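Local atomic coordinates of DUF4621 domain-containing protein (Parabacteroides distasonis, PDB entry 4H3W), a protein that is of unknown function but is probably secreted and is built from two beta-barrel domains. Residues F207-V212 with D296-T302. Residues are numbered along the deposited sequence; the frame is centred on the assembly and turned at random.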
ATOM      1  N   PHE A 207      -6.068  -3.033   5.072  1.00 22.94           N
ATOM      2  CA  PHE A 207      -5.376  -2.867   3.800  1.00 22.58           C
ATOM      3  C   PHE A 207      -6.068  -3.726   2.740  1.00 26.77           C
ATOM      4  O   PHE A 207      -6.435  -4.841   3.006  1.00 24.44           O
ATOM      5  CB  PHE A 207      -3.887  -3.231   3.915  1.00 20.80           C
ATOM      6  CG  PHE A 207      -3.169  -3.164   2.615  1.00 23.08           C
ATOM      7  CD1 PHE A 207      -3.164  -4.238   1.746  1.00 22.81           C
ATOM      8  CD2 PHE A 207      -2.515  -2.015   2.225  1.00 26.60           C
ATOM      9  CE1 PHE A 207      -2.495  -4.180   0.537  1.00 30.19           C
ATOM     10  CE2 PHE A 207      -1.846  -1.946   1.009  1.00 29.39           C
ATOM     11  CZ  PHE A 207      -1.862  -3.017   0.147  1.00 22.03           C
ATOM     12  N   SER A 208      -6.224  -3.185   1.541  1.00 24.24           N
ATOM     13  CA  SER A 208      -6.806  -3.944   0.431  1.00 25.54           C
ATOM     14  C   SER A 208      -6.273  -3.417  -0.890  1.00 22.85           C
ATOM     15  O   SER A 208      -6.199  -2.220  -1.088  1.00 26.26           O
ATOM     16  CB  SER A 208      -8.338  -3.842   0.513  1.00 27.13           C
ATOM     17  OG  SER A 208      -8.946  -4.274  -0.656  1.00 47.93           O
ATOM     18  N   ALA A 209      -5.888  -4.319  -1.789  1.00 20.32           N
ATOM     19  CA  ALA A 209      -5.425  -3.974  -3.122  1.00 23.60           C
ATOM     20  C   ALA A 209      -5.500  -5.189  -4.032  1.00 26.00           C
ATOM     21  O   ALA A 209      -5.657  -6.314  -3.565  1.00 28.38           O
ATOM     22  CB  ALA A 209      -3.993  -3.415  -3.069  1.00 22.81           C
ATOM     23  N   VAL A 210      -5.441  -4.958  -5.325  1.00 26.44           N
ATOM     24  CA  VAL A 210      -5.375  -6.033  -6.282  1.00 25.92           C
ATOM     25  C   VAL A 210      -4.124  -5.882  -7.147  1.00 30.44           C
ATOM     26  O   VAL A 210      -3.835  -4.800  -7.685  1.00 29.23           O
ATOM     27  CB  VAL A 210      -6.602  -6.077  -7.206  1.00 35.28           C
ATOM     28  CG1 VAL A 210      -6.485  -7.261  -8.172  1.00 35.90           C
ATOM     29  CG2 VAL A 210      -7.897  -6.168  -6.411  1.00 36.81           C
ATOM     30  N   SER A 211      -3.404  -6.980  -7.277  1.00 28.28           N
ATOM     31  CA  SER A 211      -2.247  -7.053  -8.139  0.50 27.46           C
ATOM     32  C   SER A 211      -2.415  -8.252  -9.087  1.00 33.56           C
ATOM     33  O   SER A 211      -2.874  -9.310  -8.680  1.00 30.82           O
ATOM     34  CB  SER A 211      -1.005  -7.119  -7.260  0.50 28.48           C
ATOM     35  OG  SER A 211       0.185  -7.145  -8.005  0.50 25.86           O
ATOM     36  N   VAL A 212      -2.077  -8.067 -10.361  1.00 36.36           N
ATOM     37  CA  VAL A 212      -2.229  -9.107 -11.380  1.00 35.63           C
ATOM     38  C   VAL A 212      -0.870  -9.652 -11.781  1.00 38.54           C
ATOM     39  O   VAL A 212       0.022  -8.883 -12.132  1.00 36.94           O
ATOM     40  CB  VAL A 212      -2.911  -8.582 -12.641  1.00 42.41           C
ATOM     41  CG1 VAL A 212      -3.077  -9.717 -13.640  1.00 50.99           C
ATOM     42  CG2 VAL A 212      -4.255  -7.956 -12.311  1.00 45.33           C
ATOM     43  N   ASP A 296      -3.653 -15.225 -16.095  1.00 30.07           N
ATOM     44  CA  ASP A 296      -3.584 -14.104 -15.158  1.00 28.31           C
ATOM     45  C   ASP A 296      -4.079 -14.543 -13.774  1.00 24.70           C
ATOM     46  O   ASP A 296      -5.196 -15.053 -13.655  1.00 29.16           O
ATOM     47  CB  ASP A 296      -4.426 -12.931 -15.635  1.00 30.12           C
ATOM     48  CG  ASP A 296      -3.699 -12.054 -16.643  1.00 37.10           C
ATOM     49  OD1 ASP A 296      -2.458 -11.996 -16.631  1.00 32.61           O
ATOM     50  OD2 ASP A 296      -4.384 -11.390 -17.408  1.00 39.84           O
ATOM     51  N   LEU A 297      -3.235 -14.364 -12.762  1.00 26.28           N
ATOM     52  CA  LEU A 297      -3.597 -14.554 -11.348  1.00 24.77           C
ATOM     53  C   LEU A 297      -3.929 -13.194 -10.783  1.00 26.15           C
ATOM     54  O   LEU A 297      -3.051 -12.323 -10.694  1.00 28.61           O
ATOM     55  CB  LEU A 297      -2.461 -15.181 -10.581  1.00 23.39           C
ATOM     56  CG  LEU A 297      -1.955 -16.549 -11.042  1.00 26.70           C
ATOM     57  CD1 LEU A 297      -0.805 -17.052 -10.197  1.00 29.93           C
ATOM     58  CD2 LEU A 297      -3.125 -17.533 -11.014  1.00 25.37           C
ATOM     59  N   ASN A 298      -5.206 -12.948 -10.535  1.00 22.96           N
ATOM     60  CA  ASN A 298      -5.619 -11.738  -9.823  1.00 24.01           C
ATOM     61  C   ASN A 298      -5.476 -11.940  -8.325  1.00 25.14           C
ATOM     62  O   ASN A 298      -6.192 -12.752  -7.714  1.00 26.95           O
ATOM     63  CB  ASN A 298      -7.043 -11.342 -10.139  1.00 27.83           C
ATOM     64  CG  ASN A 298      -7.256 -10.972 -11.596  1.00 32.95           C
ATOM     65  OD1 ASN A 298      -6.346 -10.549 -12.304  1.00 30.71           O
ATOM     66  ND2 ASN A 298      -8.472 -11.108 -12.033  1.00 32.86           N
ATOM     67  N   LEU A 299      -4.522 -11.245  -7.745  1.00 22.11           N
ATOM     68  CA  LEU A 299      -4.197 -11.426  -6.343  1.00 23.74           C
ATOM     69  C   LEU A 299      -4.897 -10.351  -5.537  1.00 23.83           C
ATOM     70  O   LEU A 299      -4.481  -9.190  -5.543  1.00 26.10           O
ATOM     71  CB  LEU A 299      -2.695 -11.371  -6.139  1.00 24.61           C
ATOM     72  CG  LEU A 299      -1.795 -12.212  -7.040  1.00 27.34           C
ATOM     73  CD1 LEU A 299      -0.331 -11.951  -6.706  1.00 26.62           C
ATOM     74  CD2 LEU A 299      -2.119 -13.682  -6.907  1.00 28.25           C
ATOM     75  N   HIS A 300      -5.973 -10.730  -4.867  1.00 25.69           N
ATOM     76  CA  HIS A 300      -6.718  -9.840  -3.974  1.00 23.26           C
ATOM     77  C   HIS A 300      -6.016  -9.822  -2.601  1.00 25.69           C
ATOM     78  O   HIS A 300      -6.059 -10.810  -1.840  1.00 24.16           O
ATOM     79  CB  HIS A 300      -8.196 -10.277  -3.949  1.00 27.96           C
ATOM     80  CG  HIS A 300      -8.828 -10.304  -5.318  1.00 38.43           C
ATOM     81  ND1 HIS A 300      -9.583  -9.260  -5.819  1.00 38.16           N
ATOM     82  CD2 HIS A 300      -8.788 -11.240  -6.308  1.00 35.40           C
ATOM     83  CE1 HIS A 300     -10.006  -9.560  -7.034  1.00 43.87           C
ATOM     84  NE2 HIS A 300      -9.525 -10.749  -7.361  1.00 43.58           N
ATOM     85  N   LEU A 301      -5.264  -8.750  -2.341  1.00 21.79           N
ATOM     86  CA  LEU A 301      -4.392  -8.640  -1.163  1.00 22.07           C
ATOM     87  C   LEU A 301      -5.115  -7.993  -0.019  1.00 21.92           C
ATOM     88  O   LEU A 301      -5.834  -7.009  -0.198  1.00 27.86           O
ATOM     89  CB  LEU A 301      -3.137  -7.808  -1.492  1.00 23.08           C
ATOM     90  CG  LEU A 301      -2.412  -8.132  -2.774  1.00 25.81           C
ATOM     91  CD1 LEU A 301      -1.314  -7.109  -3.004  1.00 30.47           C
ATOM     92  CD2 LEU A 301      -1.846  -9.532  -2.731  1.00 27.44           C
ATOM     93  N   THR A 302      -4.959  -8.550   1.160  1.00 22.43           N
ATOM     94  CA  THR A 302      -5.563  -7.977   2.355  1.00 24.69           C
ATOM     95  C   THR A 302      -4.575  -7.996   3.492  1.00 27.13           C
ATOM     96  O   THR A 302      -3.680  -8.843   3.568  1.00 29.17           O
ATOM     97  CB  THR A 302      -6.843  -8.735   2.771  1.00 27.60           C
ATOM     98  OG1 THR A 302      -6.554 -10.133   2.875  1.00 30.25           O
ATOM     99  CG2 THR A 302      -7.970  -8.514   1.760  1.00 31.55           C
TER
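Strands 208-212 and 296-302 run antiparallel, their segment axes 4.6 Å apart at closest approach and 161° between directions. Strand 208-215 lies at one edge of a four-stranded sheet. Strand 294-302 lies between it and strand 246-254. Asp296 lies just beyond the residues paired here; its OD1 is 3.8 Å from Val212 CG1 and forms a salt bridge with Arg214. The Leu297 side chain leads away from 207-212 and packs on Phe318 of strand 317-319. Leu297 O receives a CA-H...O contact from Val212 CA at 3.4 Å. Asn298 faces Val212 in a non-hydrogen-bonded pair, with Asn298 OD1 3.3 Å from Val212 CG2. Its ND2 hydrogen-bonds to Glu250 OE1 on strand 246-254. Leu299 and Ser211 exchange two backbone hydrogen bonds, Leu299 N to Ser211 O at 2.7 Å and Ser211 N to Leu299 O at 3.0 Å. His300 pairs with Val210, whose CG1 lies over one face of the imidazole; His300 NE2 also hydrogen-bonds to Glu250 OE1. Leu301 and Ala209 form a second hydrogen-bonded pair: Leu301 N to Ala209 O at 2.8 Å, Ala209 N to Leu301 O at 3.1 Å. Leu301 CB also meets the Phe207 ring edge, 4.2 Å from Phe207 CE1. Thr302 CA contacts Phe207 O at 3.3 Å. The strand pair is therefore two-faced. Ala209, Leu297, Leu299, Leu301 and Ser211, its OG hydrogen-bonded to Val32 O, form a buried, largely apolar side. The other mixes Val210 and Val212 with Ser208, Asn298, His300 and Thr302, consistent with a beta-barrel wall, one face toward the interior.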